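PDB 6FXO: bifunctional autolysin from Staphylococcus aureus subsp. aureus Mu50, which probably hydrolyses N-acetylglucosaminyl linkages of bacterial peptidoglycan as a family 73 glycoside hydrolase. Local coordinates for residues 14-17 with 18-22; 193-196 with 197-200; 60-63 with 64-67. All coordinates share one frame; numbering follows the deposited sequence.

Contact 1 of 3, residues 14-17 with 18-22; sequences LNQV and AQIQA
Ile-20 sets its CG1 anti to its own carbonyl carbon (chi1 -64°), and this turns the branch back along the helix toward Gln-16. The chain stays extended past CG1. CD1 of Ile-20 then meets CG of Gln-16 at 4.5 Å, a loose contact one helical turn apart. The carbonyl oxygen of Gln-16 sits too near this branch in the model, so the finer detail there is doubtful. Gln-21 behaves differently. A bend at its second torsion (chi2 70°) folds the amide back toward the preceding turn. NE2 of Gln-21 ends 3.6 Å from O of Val-17. The OE1 end of the same amide is held by NE2 of Gln-209.

Beneath these side chains runs the i to i+4 bonding of an alpha-helix. Ala-18 N donates to Leu-14 O at 3.0 Å, and the methyl CB of Ala-18 rests 3.2 Å from that same oxygen. The next bond, from Gln-19 N to Asn-15 O, is weak at 3.3 Å. Ile-20 N reaches Gln-16 O, although the place of that oxygen is less sure. Gln-21 N to Val-17 O is weak again, at 3.4 Å. CB of Gln-19 lies over its turn 3.6 Å from O of Asn-15, while the rest of that side chain leads away.

The helix is two-sided. Asn-15, Gln-16 and Gln-19 are exposed, whereas Val-17, Ala-18 and Gln-21 are buried.

The buried side faces helix 42-49, where Val-17 and Gln-21 both pack on Met-49 and Gln-21 also touches Val-45. Val-17 further meets Tyr-243, just past strand 237-242. Gln-21 reaches across to helix 195-200, so helix 14-22 is packed against two other helices.

Contact 2 of 3, residues 193-196 with 197-200; sequences NTLY and KMRW
Tyr-196 and Trp-200 meet one turn apart, their side chains crossing at about a right angle. CD1 of Trp-200 stands over the centre of the Tyr-196 ring and comes 3.5 Å from CE2 of Tyr-196. The ring planes are inclined at 46°. Trp-200 is set here by a backbone bond from its N to Tyr-196 O, 2.9 Å long. On the indole side, CH2 of Trp-200 also lies over the centre of the Arg-199 guanidinium, whose NE donates to Asp-213 O.

The other end of the contact is polar. Thr-194 is the N-cap: its OG1 accepts from Lys-197 N at 3.2 Å with a nearly straight bond (165°). The extended Lys-197 chain runs past OG1 alongside Asn-193. NZ of Lys-197 donates to OD1 of Asn-193 at 2.6 Å. A water accepts from Asn-193 ND2 and, weakly, from Lys-197 NZ. The ammonium group also forms a salt bridge with Asp-239.

That aspartate lies on strand 237-242, which thus flanks the start of helix 195-200. Leu-195 packs on helix 216-231, and Trp-200 on helix 42-49.

Contact 3 of 3, residues 60-63 with 64-67; sequences LKYQ and FLRL
Phe-64 and Gln-63 carry the contact. They are neighbours in sequence, and their side chains run side by side in the same direction. CG of Gln-63 sits over the centre of the Phe-64 ring, 3.7 Å from its centroid. This is a CH-pi contact, and CG is only 9° off the ring normal. The first torsion of Gln-63 (chi1 64°) puts CG between its backbone N and carbonyl carbon, which brings it above the ring. The amide plane of Gln-63 is turned 24° from the ring plane, so the two flat groups are roughly aligned.

The amide is fixed at its nitrogen. NE2 of Gln-63 donates to Leu-60 O at 3.0 Å, and the acceptor lies in the amide plane. Backbone N of Gln-63 donates to the same oxygen from the opposite face of the carbonyl plane. Two bonds therefore grip Leu-60 O. NE2 has a further acceptor in OD1 of Asn-218.

Bonds from residue i+3 back to residue i mark residues 60-64 as a short 3-10 turn. Phe-64 N donates to Lys-61 O at 3.0 Å, from above the carbonyl plane. Leu-65 N follows with a bond to Tyr-62 O at 3.1 Å, also from well above the plane. The turn lies in the connection between helices 51-56 and 75-82.

Leu-65 is the third main partner. Its CB rests 3.3 Å from O of Tyr-62, and its CD2 approaches the edge of the Tyr-62 ring, 4.2 Å from CD2 of Tyr-62. Tyr-62 OH bonds to Gly-235 N, and its ring meets Phe-238 edge-to-face. The Phe-64 ring also meets that of Tyr-196, and the residue touches Thr-51.

Contacts 2 and 3 are close partners, with centres about 9 Å apart. Two probable backbone hydrogen bonds join them: Leu-67 N with Asn-193 O at 3.0 Å, and Tyr-196 N with Gln-63 O at 3.1 Å. Arg-66 shares Asp-239 with the lysine of contact 2. Contact 1 lies farther out, about 24 Å from the centre of the chain, and touches contact 2 through Gln-21. CD of Gln-21 packs on CE3 of Trp-200 at 3.4 Å. Contacts 1 and 3 do not touch; their nearest atoms are about 10 Å apart. Contact 2 falls within the endo-beta-N-acetylglucosaminidase family sequence, of the lysozyme clan.

Contact 1 of 3, residues 14-17 with 18-22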
loop_
_atom_site.group_PDB
_atom_site.type_symbol
_atom_site.label_atom_id
_atom_site.label_comp_id
_atom_site.label_asym_id
_atom_site.label_seq_id
_atom_site.Cartn_x
_atom_site.Cartn_y
_atom_site.Cartn_z
ATOM N N LEU A 14 -3.996 -10.482 -22.486
ATOM C CA LEU A 14 -4.479 -10.943 -21.204
ATOM C C LEU A 14 -4.478 -12.457 -21.159
ATOM O O LEU A 14 -4.290 -13.036 -20.093
ATOM C CB LEU A 14 -5.905 -10.405 -21.023
ATOM C CG LEU A 14 -6.662 -10.820 -19.771
ATOM C CD1 LEU A 14 -6.055 -10.165 -18.550
ATOM C CD2 LEU A 14 -8.109 -10.396 -19.910
ATOM N N ASN A 15 -4.681 -13.097 -22.323
ATOM C CA ASN A 15 -4.700 -14.544 -22.397
ATOM C C ASN A 15 -3.342 -15.113 -22.050
ATOM O O ASN A 15 -3.241 -16.107 -21.333
ATOM C CB ASN A 15 -5.060 -14.934 -23.816
ATOM C CG ASN A 15 -6.534 -15.008 -24.086
ATOM O OD1 ASN A 15 -7.308 -14.175 -23.596
ATOM N ND2 ASN A 15 -6.989 -15.900 -24.953
ATOM N N GLN A 16 -2.300 -14.452 -22.559
ATOM C CA GLN A 16 -0.897 -14.809 -22.364
ATOM C C GLN A 16 -0.478 -14.511 -20.959
ATOM O O GLN A 16 0.070 -15.369 -20.272
ATOM C CB GLN A 16 0.018 -13.986 -23.310
ATOM C CG GLN A 16 1.281 -14.680 -23.868
ATOM C CD GLN A 16 2.150 -13.717 -24.673
ATOM O OE1 GLN A 16 1.714 -13.174 -25.693
ATOM N NE2 GLN A 16 3.445 -13.533 -24.310
ATOM N N VAL A 17 -0.769 -13.291 -20.518
ATOM C CA VAL A 17 -0.361 -12.961 -19.142
ATOM C C VAL A 17 -1.003 -13.760 -18.021
ATOM O O VAL A 17 -0.375 -13.989 -16.991
ATOM C CB VAL A 17 -0.417 -11.445 -18.877
ATOM C CG1 VAL A 17 0.658 -10.730 -19.682
ATOM C CG2 VAL A 17 -1.794 -10.893 -19.205
ATOM N N ALA A 18 -2.254 -14.153 -18.204
ATOM C CA ALA A 18 -2.944 -14.933 -17.188
ATOM C C ALA A 18 -2.459 -16.381 -17.113
ATOM O O ALA A 18 -2.278 -16.900 -16.012
ATOM C CB ALA A 18 -4.441 -14.908 -17.442
ATOM N N GLN A 19 -2.273 -17.054 -18.278
ATOM C CA GLN A 19 -1.809 -18.411 -18.292
ATOM C C GLN A 19 -0.419 -18.389 -17.683
ATOM O O GLN A 19 -0.043 -19.352 -17.018
ATOM C CB GLN A 19 -1.800 -18.965 -19.751
ATOM C CG GLN A 19 -1.890 -20.504 -19.982
ATOM C CD GLN A 19 -3.269 -21.175 -19.914
ATOM O OE1 GLN A 19 -3.598 -21.853 -18.938
ATOM N NE2 GLN A 19 -4.118 -20.973 -20.932
ATOM N N ILE A 20 0.349 -17.266 -17.885
ATOM C CA ILE A 20 1.681 -17.244 -17.286
ATOM C C ILE A 20 1.591 -17.331 -15.750
ATOM O O ILE A 20 2.454 -17.949 -15.121
ATOM C CB ILE A 20 2.465 -15.977 -17.736
ATOM C CG1 ILE A 20 2.701 -15.996 -19.254
ATOM C CG2 ILE A 20 3.789 -15.874 -16.986
ATOM C CD1 ILE A 20 3.198 -14.669 -19.822
ATOM N N GLN A 21 0.545 -16.713 -15.151
ATOM C CA GLN A 21 0.392 -16.777 -13.690
ATOM C C GLN A 21 0.132 -18.159 -13.186
ATOM O O GLN A 21 0.549 -18.554 -12.099
ATOM C CB GLN A 21 -0.769 -15.870 -13.223
ATOM C CG GLN A 21 -0.519 -15.011 -11.977
ATOM C CD GLN A 21 0.468 -13.906 -12.262
ATOM O OE1 GLN A 21 1.376 -13.622 -11.489
ATOM N NE2 GLN A 21 0.346 -13.378 -13.477
ATOM N N ALA A 22 -0.617 -18.882 -13.977
ATOM C CA ALA A 22 -0.965 -20.256 -13.671
ATOM C C ALA A 22 0.277 -21.177 -13.642
ATOM O O ALA A 22 0.233 -22.160 -12.893
ATOM C CB ALA A 22 -1.986 -20.775 -14.675
#

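Contact 2 of 3, residues 193-196 with 197-200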
loop_
_atom_site.group_PDB
_atom_site.type_symbol
_atom_site.label_atom_id
_atom_site.label_comp_id
_atom_site.label_asym_id
_atom_site.label_seq_id
_atom_site.Cartn_x
_atom_site.Cartn_y
_atom_site.Cartn_z
ATOM N N ASN A 193 5.271 0.348 -8.496
ATOM C CA ASN A 193 4.557 1.488 -7.922
ATOM C C ASN A 193 3.046 1.561 -7.840
ATOM O O ASN A 193 2.533 2.633 -7.560
ATOM C CB ASN A 193 5.085 2.823 -8.434
ATOM C CG ASN A 193 5.449 2.917 -9.878
ATOM O OD1 ASN A 193 4.660 2.583 -10.761
ATOM N ND2 ASN A 193 6.581 3.528 -10.226
ATOM N N THR A 194 2.337 0.496 -8.148
ATOM C CA THR A 194 0.890 0.541 -8.061
ATOM C C THR A 194 0.569 -0.795 -7.527
ATOM O O THR A 194 1.342 -1.722 -7.770
ATOM C CB THR A 194 0.224 0.621 -9.417
ATOM O OG1 THR A 194 0.810 -0.399 -10.240
ATOM C CG2 THR A 194 0.323 1.970 -10.027
ATOM N N LEU A 195 -0.564 -0.927 -6.869
ATOM C CA LEU A 195 -0.885 -2.259 -6.339
ATOM C C LEU A 195 -0.962 -3.373 -7.470
ATOM O O LEU A 195 -0.781 -4.507 -7.173
ATOM C CB LEU A 195 -2.202 -2.291 -5.492
ATOM C CG LEU A 195 -2.406 -1.169 -4.409
ATOM C CD1 LEU A 195 -3.822 -0.988 -4.067
ATOM C CD2 LEU A 195 -1.574 -1.401 -3.167
ATOM N N TYR A 196 -1.226 -3.015 -8.698
ATOM C CA TYR A 196 -1.308 -3.989 -9.714
ATOM C C TYR A 196 0.149 -4.495 -10.036
ATOM O O TYR A 196 0.365 -5.697 -10.143
ATOM C CB TYR A 196 -1.929 -3.384 -10.978
ATOM C CG TYR A 196 -2.304 -4.383 -12.043
ATOM C CD1 TYR A 196 -1.374 -4.819 -12.993
ATOM C CD2 TYR A 196 -3.591 -4.898 -12.115
ATOM C CE1 TYR A 196 -1.725 -5.751 -13.980
ATOM C CE2 TYR A 196 -3.949 -5.816 -13.089
ATOM C CZ TYR A 196 -3.015 -6.237 -14.018
ATOM O OH TYR A 196 -3.401 -7.128 -14.969
ATOM N N LYS A 197 1.126 -3.580 -10.161
ATOM C CA LYS A 197 2.473 -3.977 -10.453
ATOM C C LYS A 197 2.981 -4.821 -9.293
ATOM O O LYS A 197 3.754 -5.764 -9.527
ATOM C CB LYS A 197 3.389 -2.765 -10.707
ATOM C CG LYS A 197 3.158 -2.050 -12.083
ATOM C CD LYS A 197 3.796 -0.618 -12.056
ATOM C CE LYS A 197 3.969 0.181 -13.367
ATOM N NZ LYS A 197 4.393 1.640 -13.176
ATOM N N MET A 198 2.530 -4.506 -8.061
ATOM C CA MET A 198 3.013 -5.313 -6.924
ATOM C C MET A 198 2.501 -6.743 -6.942
ATOM O O MET A 198 3.198 -7.619 -6.443
ATOM C CB MET A 198 2.740 -4.689 -5.545
ATOM C CG MET A 198 3.164 -3.287 -5.428
ATOM S SD MET A 198 2.660 -2.594 -3.858
ATOM C CE MET A 198 3.379 -1.010 -3.968
ATOM N N ARG A 199 1.324 -6.942 -7.527
ATOM C CA ARG A 199 0.719 -8.235 -7.619
ATOM C C ARG A 199 1.111 -9.063 -8.825
ATOM O O ARG A 199 1.537 -10.199 -8.625
ATOM C CB ARG A 199 -0.842 -8.175 -7.566
ATOM C CG ARG A 199 -1.565 -9.589 -7.681
ATOM C CD ARG A 199 -1.135 -10.580 -6.536
ATOM N NE ARG A 199 -1.707 -11.906 -6.697
ATOM C CZ ARG A 199 -1.394 -12.774 -7.640
ATOM N NH1 ARG A 199 -0.463 -12.464 -8.553
ATOM N NH2 ARG A 199 -2.014 -13.941 -7.697
ATOM N N TRP A 200 0.915 -8.494 -10.048
ATOM C CA TRP A 200 1.216 -9.098 -11.331
ATOM C C TRP A 200 2.574 -8.760 -11.976
ATOM O O TRP A 200 3.006 -9.474 -12.883
ATOM C CB TRP A 200 0.045 -8.736 -12.241
ATOM C CG TRP A 200 -1.263 -8.861 -11.509
ATOM C CD1 TRP A 200 -2.014 -7.856 -10.988
ATOM C CD2 TRP A 200 -1.924 -10.080 -11.159
ATOM N NE1 TRP A 200 -3.110 -8.380 -10.329
ATOM C CE2 TRP A 200 -3.080 -9.737 -10.426
ATOM C CE3 TRP A 200 -1.653 -11.428 -11.397
ATOM C CZ2 TRP A 200 -3.962 -10.695 -9.926
ATOM C CZ3 TRP A 200 -2.529 -12.378 -10.901
ATOM C CH2 TRP A 200 -3.668 -12.008 -10.178
HETATM O O HOH W 1 7.389 3.048 -12.825
#

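Contact 3 of 3, residues 60-63 with 64-67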
loop_
_atom_site.group_PDB
_atom_site.type_symbol
_atom_site.label_atom_id
_atom_site.label_comp_id
_atom_site.label_asym_id
_atom_site.label_seq_id
_atom_site.Cartn_x
_atom_site.Cartn_y
_atom_site.Cartn_z
ATOM N N LEU A 60 -11.998 -0.152 -7.591
ATOM C CA LEU A 60 -10.941 -0.960 -8.225
ATOM C C LEU A 60 -9.822 -0.161 -8.970
ATOM O O LEU A 60 -8.691 -0.612 -8.930
ATOM C CB LEU A 60 -11.475 -2.099 -9.153
ATOM C CG LEU A 60 -12.606 -3.089 -8.684
ATOM C CD1 LEU A 60 -12.718 -4.214 -9.699
ATOM C CD2 LEU A 60 -12.354 -3.760 -7.374
ATOM N N LYS A 61 -10.112 1.022 -9.582
ATOM C CA LYS A 61 -9.008 1.706 -10.252
ATOM C C LYS A 61 -7.888 2.139 -9.281
ATOM O O LYS A 61 -6.830 2.465 -9.737
ATOM C CB LYS A 61 -9.443 2.922 -11.117
ATOM C CG LYS A 61 -10.288 4.021 -10.412
ATOM C CD LYS A 61 -10.830 5.071 -11.441
ATOM C CE LYS A 61 -11.588 6.252 -10.834
ATOM N NZ LYS A 61 -12.134 7.232 -11.848
ATOM N N TYR A 62 -8.115 2.095 -7.933
ATOM C CA TYR A 62 -7.042 2.517 -7.066
ATOM C C TYR A 62 -5.800 1.668 -7.090
ATOM O O TYR A 62 -4.790 2.110 -6.551
ATOM C CB TYR A 62 -7.540 3.057 -5.668
ATOM C CG TYR A 62 -8.140 4.464 -5.721
ATOM C CD1 TYR A 62 -9.394 4.685 -6.278
ATOM C CD2 TYR A 62 -7.420 5.580 -5.289
ATOM C CE1 TYR A 62 -9.912 5.961 -6.420
ATOM C CE2 TYR A 62 -7.943 6.903 -5.412
ATOM C CZ TYR A 62 -9.174 7.065 -5.966
ATOM O OH TYR A 62 -9.729 8.325 -5.981
ATOM N N GLN A 63 -5.868 0.424 -7.722
ATOM C CA GLN A 63 -4.712 -0.446 -7.799
ATOM C C GLN A 63 -3.716 0.152 -8.790
ATOM O O GLN A 63 -2.572 -0.257 -8.827
ATOM C CB GLN A 63 -5.060 -1.909 -8.160
ATOM C CG GLN A 63 -5.684 -2.194 -9.522
ATOM C CD GLN A 63 -6.351 -3.550 -9.354
ATOM O OE1 GLN A 63 -5.652 -4.643 -9.411
ATOM N NE2 GLN A 63 -7.740 -3.490 -9.112
ATOM N N PHE A 64 -4.207 1.030 -9.625
ATOM C CA PHE A 64 -3.378 1.729 -10.625
ATOM C C PHE A 64 -2.902 3.112 -10.119
ATOM O O PHE A 64 -2.212 3.824 -10.844
ATOM C CB PHE A 64 -4.021 1.827 -11.971
ATOM C CG PHE A 64 -4.682 0.568 -12.460
ATOM C CD1 PHE A 64 -3.921 -0.600 -12.752
ATOM C CD2 PHE A 64 -6.054 0.510 -12.604
ATOM C CE1 PHE A 64 -4.548 -1.725 -13.139
ATOM C CE2 PHE A 64 -6.670 -0.661 -13.010
ATOM C CZ PHE A 64 -5.919 -1.773 -13.275
ATOM N N LEU A 65 -3.326 3.511 -8.905
ATOM C CA LEU A 65 -2.879 4.804 -8.399
ATOM C C LEU A 65 -1.319 4.724 -8.154
ATOM O O LEU A 65 -0.861 3.746 -7.579
ATOM C CB LEU A 65 -3.580 5.163 -7.042
ATOM C CG LEU A 65 -3.135 6.421 -6.296
ATOM C CD1 LEU A 65 -3.844 7.728 -6.913
ATOM C CD2 LEU A 65 -3.297 6.290 -4.747
ATOM N N ARG A 66 -0.539 5.739 -8.529
ATOM C CA ARG A 66 0.888 5.672 -8.265
ATOM C C ARG A 66 1.249 6.108 -6.839
ATOM O O ARG A 66 1.028 7.225 -6.415
ATOM C CB ARG A 66 1.699 6.522 -9.296
ATOM C CG ARG A 66 1.690 6.045 -10.758
ATOM C CD ARG A 66 2.740 4.955 -11.142
ATOM N NE ARG A 66 4.090 5.514 -11.067
ATOM C CZ ARG A 66 4.846 5.896 -12.099
ATOM N NH1 ARG A 66 4.389 5.788 -13.338
ATOM N NH2 ARG A 66 6.035 6.434 -11.890
ATOM N N LEU A 67 1.748 5.141 -6.080
ATOM C CA LEU A 67 2.178 5.177 -4.710
ATOM C C LEU A 67 3.508 5.894 -4.498
ATOM O O LEU A 67 3.869 6.223 -3.380
ATOM C CB LEU A 67 2.239 3.664 -4.270
ATOM C CG LEU A 67 0.869 2.869 -4.385
ATOM C CD1 LEU A 67 0.976 1.470 -3.879
ATOM C CD2 LEU A 67 -0.210 3.598 -3.440
#